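Local structure of giardin subunit alpha-1 (4EVF) at residues H92-I100 and T212-A220; D73-H81 and R249-K258. The protein belongs to the annexins, binds calcium and, in a calcium-dependent way, phospholipids such as phosphatidylserine, and probably takes part in attachment of the Giardia parasite to the intestinal mucosa. All coordinates share one frame; numbering follows the deposited sequence.

Interaction 1 (H92-I100 and T212-A220)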
loop_
_atom_site.group_PDB
_atom_site.type_symbol
_atom_site.label_atom_id
_atom_site.label_comp_id
_atom_site.label_asym_id
_atom_site.label_seq_id
_atom_site.Cartn_x
_atom_site.Cartn_y
_atom_site.Cartn_z
ATOM N N HIS A 92 4.013 12.851 -2.439
ATOM C CA HIS A 92 4.865 11.937 -1.672
ATOM C C HIS A 92 4.062 10.909 -0.872
ATOM O O HIS A 92 4.478 9.759 -0.734
ATOM C CB HIS A 92 5.820 12.705 -0.746
ATOM C CG HIS A 92 6.799 13.575 -1.473
ATOM N ND1 HIS A 92 7.812 14.255 -0.831
ATOM C CD2 HIS A 92 6.925 13.870 -2.789
ATOM C CE1 HIS A 92 8.512 14.940 -1.717
ATOM N NE2 HIS A 92 7.994 14.726 -2.913
ATOM N N MET A 93 2.920 11.323 -0.325
ATOM C CA MET A 93 2.093 10.381 0.403
ATOM C C MET A 93 1.669 9.247 -0.519
ATOM O O MET A 93 1.755 8.078 -0.150
ATOM C CB MET A 93 0.876 11.067 1.029
ATOM C CG MET A 93 1.237 11.887 2.272
ATOM S SD MET A 93 -0.206 12.698 2.993
ATOM C CE MET A 93 -0.604 13.865 1.697
ATOM N N ALA A 94 1.241 9.603 -1.724
ATOM C CA ALA A 94 0.832 8.611 -2.716
ATOM C C ALA A 94 2.011 7.710 -3.095
ATOM O O ALA A 94 1.837 6.498 -3.302
ATOM C CB ALA A 94 0.278 9.293 -3.945
ATOM N N PHE A 95 3.202 8.300 -3.193
ATOM C CA PHE A 95 4.424 7.522 -3.444
ATOM C C PHE A 95 4.545 6.373 -2.440
ATOM O O PHE A 95 4.808 5.227 -2.831
ATOM C CB PHE A 95 5.691 8.397 -3.355
ATOM C CG PHE A 95 5.889 9.339 -4.521
ATOM C CD1 PHE A 95 5.095 9.259 -5.653
ATOM C CD2 PHE A 95 6.889 10.313 -4.477
ATOM C CE1 PHE A 95 5.282 10.133 -6.727
ATOM C CE2 PHE A 95 7.091 11.181 -5.543
ATOM C CZ PHE A 95 6.282 11.091 -6.672
ATOM N N PHE A 96 4.383 6.681 -1.150
ATOM C CA PHE A 96 4.482 5.650 -0.115
ATOM C C PHE A 96 3.469 4.536 -0.363
ATOM O O PHE A 96 3.801 3.340 -0.263
ATOM C CB PHE A 96 4.280 6.232 1.305
ATOM C CG PHE A 96 5.215 7.358 1.645
ATOM C CD1 PHE A 96 6.500 7.397 1.124
ATOM C CD2 PHE A 96 4.795 8.397 2.468
ATOM C CE1 PHE A 96 7.358 8.448 1.430
ATOM C CE2 PHE A 96 5.645 9.450 2.775
ATOM C CZ PHE A 96 6.928 9.475 2.257
ATOM N N ASP A 97 2.238 4.936 -0.678
ATOM C CA ASP A 97 1.139 3.993 -0.878
ATOM C C ASP A 97 1.356 3.075 -2.082
ATOM O O ASP A 97 0.968 1.922 -2.045
ATOM C CB ASP A 97 -0.201 4.724 -1.035
ATOM C CG ASP A 97 -0.505 5.648 0.136
ATOM O OD1 ASP A 97 0.187 5.539 1.176
ATOM O OD2 ASP A 97 -1.436 6.475 0.009
ATOM N N THR A 98 1.957 3.610 -3.141
ATOM C CA THR A 98 2.023 2.935 -4.438
ATOM C C THR A 98 3.348 2.189 -4.685
ATOM O O THR A 98 3.366 1.131 -5.322
ATOM C CB THR A 98 1.755 3.932 -5.609
ATOM O OG1 THR A 98 2.697 5.006 -5.563
ATOM C CG2 THR A 98 0.347 4.516 -5.531
ATOM N N VAL A 99 4.447 2.737 -4.169
ATOM C CA VAL A 99 5.778 2.192 -4.416
ATOM C C VAL A 99 6.252 1.305 -3.256
ATOM O O VAL A 99 6.805 0.227 -3.468
ATOM C CB VAL A 99 6.821 3.336 -4.662
ATOM C CG1 VAL A 99 8.236 2.789 -4.693
ATOM C CG2 VAL A 99 6.517 4.073 -5.949
ATOM N N ILE A 100 6.023 1.751 -2.026
ATOM C CA ILE A 100 6.555 1.031 -0.873
ATOM C C ILE A 100 5.637 -0.085 -0.360
ATOM O O ILE A 100 6.105 -1.168 -0.023
ATOM C CB ILE A 100 6.929 1.975 0.281
ATOM C CG1 ILE A 100 7.857 3.078 -0.229
ATOM C CG2 ILE A 100 7.590 1.177 1.412
ATOM C CD1 ILE A 100 8.289 4.076 0.841
ATOM N N THR A 212 10.604 14.083 4.236
ATOM C CA THR A 212 10.372 12.996 3.282
ATOM C C THR A 212 11.417 11.872 3.404
ATOM O O THR A 212 11.082 10.685 3.260
ATOM C CB THR A 212 10.265 13.520 1.824
ATOM O OG1 THR A 212 9.268 14.552 1.747
ATOM C CG2 THR A 212 9.872 12.381 0.870
ATOM N N ASP A 213 12.669 12.235 3.688
ATOM C CA ASP A 213 13.689 11.211 3.950
ATOM C C ASP A 213 13.196 10.339 5.076
ATOM O O ASP A 213 13.170 9.110 4.965
ATOM C CB ASP A 213 15.028 11.806 4.382
ATOM C CG ASP A 213 15.814 12.408 3.234
ATOM O OD1 ASP A 213 15.595 12.025 2.058
ATOM O OD2 ASP A 213 16.666 13.274 3.522
ATOM N N TYR A 214 12.816 10.994 6.176
ATOM C CA TYR A 214 12.335 10.284 7.338
ATOM C C TYR A 214 11.197 9.316 7.013
ATOM O O TYR A 214 11.275 8.121 7.307
ATOM C CB TYR A 214 11.876 11.263 8.430
ATOM C CG TYR A 214 11.219 10.536 9.566
ATOM C CD1 TYR A 214 11.985 9.911 10.542
ATOM C CD2 TYR A 214 9.832 10.436 9.648
ATOM C CE1 TYR A 214 11.399 9.222 11.577
ATOM C CE2 TYR A 214 9.231 9.752 10.678
ATOM C CZ TYR A 214 10.023 9.139 11.640
ATOM O OH TYR A 214 9.446 8.452 12.678
ATOM N N TYR A 215 10.124 9.841 6.436
ATOM C CA TYR A 215 8.955 9.017 6.169
ATOM C C TYR A 215 9.253 7.889 5.193
ATOM O O TYR A 215 8.702 6.801 5.328
ATOM C CB TYR A 215 7.766 9.857 5.704
ATOM C CG TYR A 215 7.257 10.729 6.822
ATOM C CD1 TYR A 215 6.701 10.156 7.956
ATOM C CD2 TYR A 215 7.383 12.114 6.768
ATOM C CE1 TYR A 215 6.262 10.938 9.008
ATOM C CE2 TYR A 215 6.944 12.909 7.808
ATOM C CZ TYR A 215 6.381 12.316 8.921
ATOM O OH TYR A 215 5.940 13.090 9.961
ATOM N N THR A 216 10.137 8.143 4.238
ATOM C CA THR A 216 10.488 7.109 3.260
ATOM C C THR A 216 11.173 5.924 3.940
ATOM O O THR A 216 10.786 4.759 3.726
ATOM C CB THR A 216 11.388 7.652 2.123
ATOM O OG1 THR A 216 10.690 8.660 1.381
ATOM C CG2 THR A 216 11.783 6.524 1.174
ATOM N N PHE A 217 12.184 6.207 4.759
ATOM C CA PHE A 217 12.895 5.143 5.480
ATOM C C PHE A 217 12.017 4.480 6.550
ATOM O O PHE A 217 12.122 3.274 6.816
ATOM C CB PHE A 217 14.200 5.671 6.089
ATOM C CG PHE A 217 15.328 5.791 5.101
ATOM C CD1 PHE A 217 15.392 6.869 4.231
ATOM C CD2 PHE A 217 16.331 4.836 5.052
ATOM C CE1 PHE A 217 16.426 6.991 3.317
ATOM C CE2 PHE A 217 17.370 4.943 4.140
ATOM C CZ PHE A 217 17.418 6.034 3.273
ATOM N N TYR A 218 11.148 5.275 7.166
ATOM C CA TYR A 218 10.219 4.753 8.152
ATOM C C TYR A 218 9.220 3.784 7.506
ATOM O O TYR A 218 8.939 2.709 8.047
ATOM C CB TYR A 218 9.475 5.908 8.838
ATOM C CG TYR A 218 8.842 5.556 10.170
ATOM C CD1 TYR A 218 9.408 4.603 11.007
ATOM C CD2 TYR A 218 7.666 6.167 10.582
ATOM C CE1 TYR A 218 8.826 4.283 12.231
ATOM C CE2 TYR A 218 7.079 5.859 11.801
ATOM C CZ TYR A 218 7.663 4.919 12.619
ATOM O OH TYR A 218 7.072 4.608 13.823
ATOM N N CYS A 219 8.685 4.158 6.346
ATOM C CA CYS A 219 7.766 3.264 5.644
ATOM C C CYS A 219 8.508 1.993 5.225
ATOM O O CYS A 219 7.979 0.879 5.339
ATOM C CB CYS A 219 7.125 3.951 4.433
ATOM S SG CYS A 219 5.821 5.179 4.878
ATOM N N ALA A 220 9.733 2.170 4.735
ATOM C CA ALA A 220 10.566 1.042 4.295
ATOM C C ALA A 220 10.785 0.041 5.433
ATOM O O ALA A 220 10.689 -1.181 5.242
ATOM C CB ALA A 220 11.889 1.557 3.780
#

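Interaction 2 (D73-H81 and R249-K258)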
loop_
_atom_site.group_PDB
_atom_site.type_symbol
_atom_site.label_atom_id
_atom_site.label_comp_id
_atom_site.label_asym_id
_atom_site.label_seq_id
_atom_site.Cartn_x
_atom_site.Cartn_y
_atom_site.Cartn_z
ATOM N N ASP A 73 -8.602 -4.133 -12.485
ATOM C CA ASP A 73 -7.265 -4.723 -12.483
ATOM C C ASP A 73 -6.362 -3.906 -11.569
ATOM O O ASP A 73 -6.132 -2.717 -11.816
ATOM C CB ASP A 73 -6.672 -4.773 -13.892
ATOM C CG ASP A 73 -5.411 -5.619 -13.959
ATOM O OD1 ASP A 73 -5.437 -6.733 -14.532
ATOM O OD2 ASP A 73 -4.383 -5.173 -13.428
ATOM N N ARG A 74 -5.871 -4.546 -10.514
ATOM C CA ARG A 74 -5.124 -3.855 -9.464
ATOM C C ARG A 74 -3.791 -3.289 -9.941
ATOM O O ARG A 74 -3.225 -2.418 -9.289
ATOM C CB ARG A 74 -4.902 -4.776 -8.265
ATOM C CG ARG A 74 -3.917 -5.927 -8.517
ATOM C CD ARG A 74 -3.952 -6.939 -7.367
ATOM N NE ARG A 74 -3.060 -8.074 -7.609
ATOM C CZ ARG A 74 -3.383 -9.119 -8.363
ATOM N NH1 ARG A 74 -4.575 -9.160 -8.941
ATOM N NH2 ARG A 74 -2.522 -10.118 -8.539
ATOM N N HIS A 75 -3.293 -3.781 -11.078
ATOM C CA HIS A 75 -2.041 -3.280 -11.641
ATOM C C HIS A 75 -2.301 -2.024 -12.461
ATOM O O HIS A 75 -1.514 -1.074 -12.418
ATOM C CB HIS A 75 -1.355 -4.372 -12.475
ATOM C CG HIS A 75 -1.165 -5.650 -11.722
ATOM N ND1 HIS A 75 -1.679 -6.854 -12.156
ATOM C CD2 HIS A 75 -0.550 -5.906 -10.543
ATOM C CE1 HIS A 75 -1.378 -7.798 -11.281
ATOM N NE2 HIS A 75 -0.693 -7.251 -10.294
ATOM N N GLU A 76 -3.424 -2.005 -13.183
ATOM C CA GLU A 76 -3.866 -0.783 -13.861
ATOM C C GLU A 76 -4.255 0.297 -12.854
ATOM O O GLU A 76 -3.994 1.486 -13.073
ATOM C CB GLU A 76 -5.047 -1.060 -14.789
ATOM C CG GLU A 76 -4.651 -1.784 -16.053
ATOM C CD GLU A 76 -5.846 -2.203 -16.889
ATOM O OE1 GLU A 76 -6.990 -1.881 -16.507
ATOM O OE2 GLU A 76 -5.639 -2.857 -17.936
ATOM N N VAL A 77 -4.902 -0.128 -11.772
ATOM C CA VAL A 77 -5.229 0.764 -10.663
ATOM C C VAL A 77 -3.957 1.412 -10.116
ATOM O O VAL A 77 -3.833 2.639 -10.107
ATOM C CB VAL A 77 -5.975 0.019 -9.537
ATOM C CG1 VAL A 77 -6.118 0.913 -8.296
ATOM C CG2 VAL A 77 -7.343 -0.459 -10.018
ATOM N N ARG A 78 -3.011 0.585 -9.675
ATOM C CA ARG A 78 -1.745 1.090 -9.142
ATOM C C ARG A 78 -1.000 1.985 -10.133
ATOM O O ARG A 78 -0.503 3.059 -9.767
ATOM C CB ARG A 78 -0.853 -0.052 -8.641
ATOM C CG ARG A 78 0.383 0.412 -7.865
ATOM C CD ARG A 78 1.290 -0.750 -7.426
ATOM N NE ARG A 78 0.680 -1.660 -6.451
ATOM C CZ ARG A 78 0.636 -1.427 -5.139
ATOM N NH1 ARG A 78 0.077 -2.309 -4.315
ATOM N NH2 ARG A 78 1.142 -0.304 -4.648
ATOM N N ALA A 79 -0.923 1.560 -11.394
ATOM C CA ALA A 79 -0.252 2.352 -12.419
ATOM C C ALA A 79 -0.863 3.748 -12.561
ATOM O O ALA A 79 -0.138 4.734 -12.709
ATOM C CB ALA A 79 -0.289 1.632 -13.760
ATOM N N GLN A 80 -2.192 3.823 -12.538
ATOM C CA GLN A 80 -2.891 5.104 -12.692
ATOM C C GLN A 80 -2.671 6.006 -11.465
ATOM O O GLN A 80 -2.507 7.227 -11.596
ATOM C CB GLN A 80 -4.390 4.887 -12.942
ATOM C CG GLN A 80 -5.197 6.178 -13.077
ATOM C CD GLN A 80 -4.861 6.954 -14.330
ATOM O OE1 GLN A 80 -4.462 8.125 -14.272
ATOM N NE2 GLN A 80 -5.026 6.312 -15.477
ATOM N N HIS A 81 -2.668 5.400 -10.279
ATOM C CA HIS A 81 -2.327 6.125 -9.048
ATOM C C HIS A 81 -0.939 6.755 -9.157
ATOM O O HIS A 81 -0.727 7.906 -8.765
ATOM C CB HIS A 81 -2.351 5.191 -7.844
ATOM C CG HIS A 81 -3.724 4.844 -7.363
ATOM N ND1 HIS A 81 -4.786 5.724 -7.419
ATOM C CD2 HIS A 81 -4.204 3.710 -6.798
ATOM C CE1 HIS A 81 -5.862 5.142 -6.917
ATOM N NE2 HIS A 81 -5.534 3.919 -6.536
ATOM N N ARG A 249 -8.431 5.105 -0.111
ATOM C CA ARG A 249 -8.876 4.528 -1.376
ATOM C C ARG A 249 -7.716 3.849 -2.105
ATOM O O ARG A 249 -7.870 2.758 -2.663
ATOM C CB ARG A 249 -9.513 5.588 -2.275
ATOM C CG ARG A 249 -9.869 5.037 -3.647
ATOM C CD ARG A 249 -9.549 6.027 -4.756
ATOM N NE ARG A 249 -9.449 5.367 -6.060
ATOM C CZ ARG A 249 -9.343 6.012 -7.216
ATOM N NH1 ARG A 249 -9.344 7.334 -7.235
ATOM N NH2 ARG A 249 -9.252 5.334 -8.354
ATOM N N ARG A 250 -6.555 4.499 -2.102
ATOM C CA ARG A 250 -5.377 3.893 -2.704
ATOM C C ARG A 250 -5.063 2.553 -2.049
ATOM O O ARG A 250 -5.104 1.526 -2.715
ATOM C CB ARG A 250 -4.170 4.834 -2.662
ATOM C CG ARG A 250 -4.326 6.048 -3.590
ATOM C CD ARG A 250 -3.023 6.832 -3.697
ATOM N NE ARG A 250 -2.586 7.356 -2.402
ATOM C CZ ARG A 250 -2.802 8.604 -1.982
ATOM N NH1 ARG A 250 -3.444 9.468 -2.756
ATOM N NH2 ARG A 250 -2.357 8.991 -0.790
ATOM N N ILE A 251 -4.788 2.546 -0.749
ATOM C CA ILE A 251 -4.312 1.317 -0.113
ATOM C C ILE A 251 -5.390 0.243 0.048
ATOM O O ILE A 251 -5.100 -0.956 -0.051
ATOM C CB ILE A 251 -3.575 1.579 1.232
ATOM C CG1 ILE A 251 -4.548 1.859 2.376
ATOM C CG2 ILE A 251 -2.579 2.732 1.101
ATOM C CD1 ILE A 251 -3.830 2.329 3.643
ATOM N N THR A 252 -6.635 0.653 0.274
ATOM C CA THR A 252 -7.715 -0.330 0.375
ATOM C C THR A 252 -8.013 -0.954 -0.994
ATOM O O THR A 252 -8.138 -2.174 -1.111
ATOM C CB THR A 252 -8.988 0.269 0.994
ATOM O OG1 THR A 252 -8.638 1.008 2.172
ATOM C CG2 THR A 252 -9.970 -0.826 1.372
ATOM N N GLY A 253 -8.088 -0.117 -2.025
ATOM C CA GLY A 253 -8.388 -0.561 -3.378
ATOM C C GLY A 253 -7.349 -1.498 -3.978
ATOM O O GLY A 253 -7.693 -2.418 -4.727
ATOM N N MET A 254 -6.083 -1.277 -3.635
ATOM C CA MET A 254 -4.979 -2.066 -4.179
ATOM C C MET A 254 -4.589 -3.265 -3.328
ATOM O O MET A 254 -4.087 -4.257 -3.853
ATOM C CB MET A 254 -3.719 -1.199 -4.334
ATOM C CG MET A 254 -3.756 -0.182 -5.461
ATOM S SD MET A 254 -2.225 0.756 -5.551
ATOM C CE MET A 254 -2.066 1.406 -3.892
ATOM N N MET A 255 -4.783 -3.169 -2.017
ATOM C CA MET A 255 -4.013 -4.019 -1.107
ATOM C C MET A 255 -4.772 -4.640 0.058
ATOM O O MET A 255 -4.178 -5.365 0.861
ATOM C CB MET A 255 -2.810 -3.231 -0.555
ATOM C CG MET A 255 -1.618 -3.172 -1.503
ATOM S SD MET A 255 -0.705 -4.734 -1.550
ATOM C CE MET A 255 0.479 -4.495 -0.219
ATOM N N VAL A 256 -6.069 -4.370 0.163
ATOM C CA VAL A 256 -6.797 -4.777 1.360
ATOM C C VAL A 256 -6.678 -6.285 1.601
ATOM O O VAL A 256 -6.422 -6.709 2.728
ATOM C CB VAL A 256 -8.277 -4.302 1.385
ATOM C CG1 VAL A 256 -9.117 -5.037 0.359
ATOM C CG2 VAL A 256 -8.870 -4.493 2.776
ATOM N N ASP A 257 -6.827 -7.084 0.543
ATOM C CA ASP A 257 -6.776 -8.543 0.691
ATOM C C ASP A 257 -5.439 -9.056 1.250
ATOM O O ASP A 257 -5.409 -10.055 1.972
ATOM C CB ASP A 257 -7.125 -9.254 -0.636
ATOM C CG ASP A 257 -5.985 -9.224 -1.652
ATOM O OD1 ASP A 257 -5.249 -8.216 -1.711
ATOM O OD2 ASP A 257 -5.825 -10.219 -2.400
ATOM N N LYS A 258 -4.339 -8.380 0.913
ATOM C CA LYS A 258 -3.008 -8.844 1.309
ATOM C C LYS A 258 -2.595 -8.340 2.700
ATOM O O LYS A 258 -1.610 -8.811 3.266
ATOM C CB LYS A 258 -1.945 -8.409 0.286
ATOM C CG LYS A 258 -2.236 -8.757 -1.167
ATOM C CD LYS A 258 -0.980 -8.593 -2.026
ATOM C CE LYS A 258 -1.247 -8.900 -3.517
ATOM N NZ LYS A 258 -2.300 -9.923 -3.726
HETATM O O HOH W 1 -1.878 -4.500 -5.580
HETATM O O HOH W 2 -7.153 1.978 -5.151
#

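Interaction 1 (H92-I100 and T212-A220)
The ring of Phe-96 is the knob here, set among Thr-212, Tyr-215, Thr-216 and Cys-219. Over the face turned to its own helix sits the carbonyl O of His-92, 3.3 Å above the plane; Tyr-215 O lies over the other. Cys-219 SG also approaches from that second side, but obliquely, 4.4 Å from the ring centroid, as a sulfur-aromatic contact. At the ring edge, Thr-216 OG1 comes to 3.3 Å from Phe-96 CE1. Tyr-215 CB lies obliquely beyond Phe-96 CZ (3.6 Å), on the side of Tyr-215 O.

The second flat group, the imidazole of His-92, meets its neighbour edge-on: Thr-212 OG1 lies in the ring plane, 3.0 Å from ND1, in a hydrogen bond with an angle of 150°. Thr-212 has OG1 opposite its carbonyl carbon (chi1 -54°), and its methyl CG2 also comes up to ND1. At the other end Ile-100 CD1 rests on Cys-219 CB at 3.8 Å.

The two helices run nearly parallel, 22° apart, and join the predicted second and third annexin repeats; Met-140 of helix 135-145 also touches Phe-96. Thr-216 OG1 donates to Thr-212 O (2.8 Å), which satisfies this buried hydroxyl within its own helix. The contact is therefore mainly apolar packing, with one directional bond fixing the His-92 end.

Interaction 2 (D73-H81 and R249-K258)
Torsions bring Arg-78 and Met-254 together. Met-254 has CG beside its backbone N and an extended chi2, which carries SD to Arg-78. With CG opposite its backbone N (chi1 -171°), Arg-78 starts out extended, then folds at chi3 (-65°) to bring its guanidinium over that sulfur. SD ends up over the centre of the guanidinium, 3.6 Å above the plane, and is 3.5 Å from Arg-78 CB. Met-255 CG meets the same group at its edge, 3.4 Å from NH1, while NH2 donates to Thr-98 O; Val-77 CG1 packs on Met-254 CG.

His-81 is enclosed by the other helix from several directions. Arg-250 CG stands over its ring, 3.7 Å from the centroid, in a CH-pi contact. Met-254 SD lies at the ring edge. CE1 points onto the guanidinium face of Arg-249, 3.6 Å from CZ, the two planes being 72° apart.

No direct hydrogen bond crosses between the two segments; water does that work. Water 1 accepts a hydrogen bond from Arg-78 NH1 and donates one to Met-254 O (2.8 Å), and water 2 links His-81 NE2 (2.9 Å) with Arg-249 O.

The helices run roughly antiparallel and join the predicted second and fourth annexin repeats, consistent with the polar centre known between the two halves of annexins. The charge partners lie outside the two segments: Asp-69 for Arg-249, Asp-97 for Arg-250 and Asp-106 for Arg-74. What holds the helices to each other is thus thioether, aliphatic and imidazole packing around arginine side chains, two of them buried, with two waters bridging the segments.

Overall arrangement
Helices 74-87 and 92-100 follow each other in the chain, and each reaches a different distant partner, so the predicted second repeat touches the fourth in interaction 2 and the third in interaction 1. The centres of the two contacts lie about 16 Å apart, yet they meet directly. Asp-97 OD2 forms a salt bridge with Arg-250 NH2 at 2.8 Å, and Arg-78 NH2 probably donates a hydrogen bond to Thr-98 O at 2.7 Å. Helix 92-100 therefore gives Phe-96 and Ile-100 to interaction 1 while Asp-97 and Thr-98 serve the arginines of interaction 2. The crystal is of the apo protein, and both contacts are buried packing between repeats.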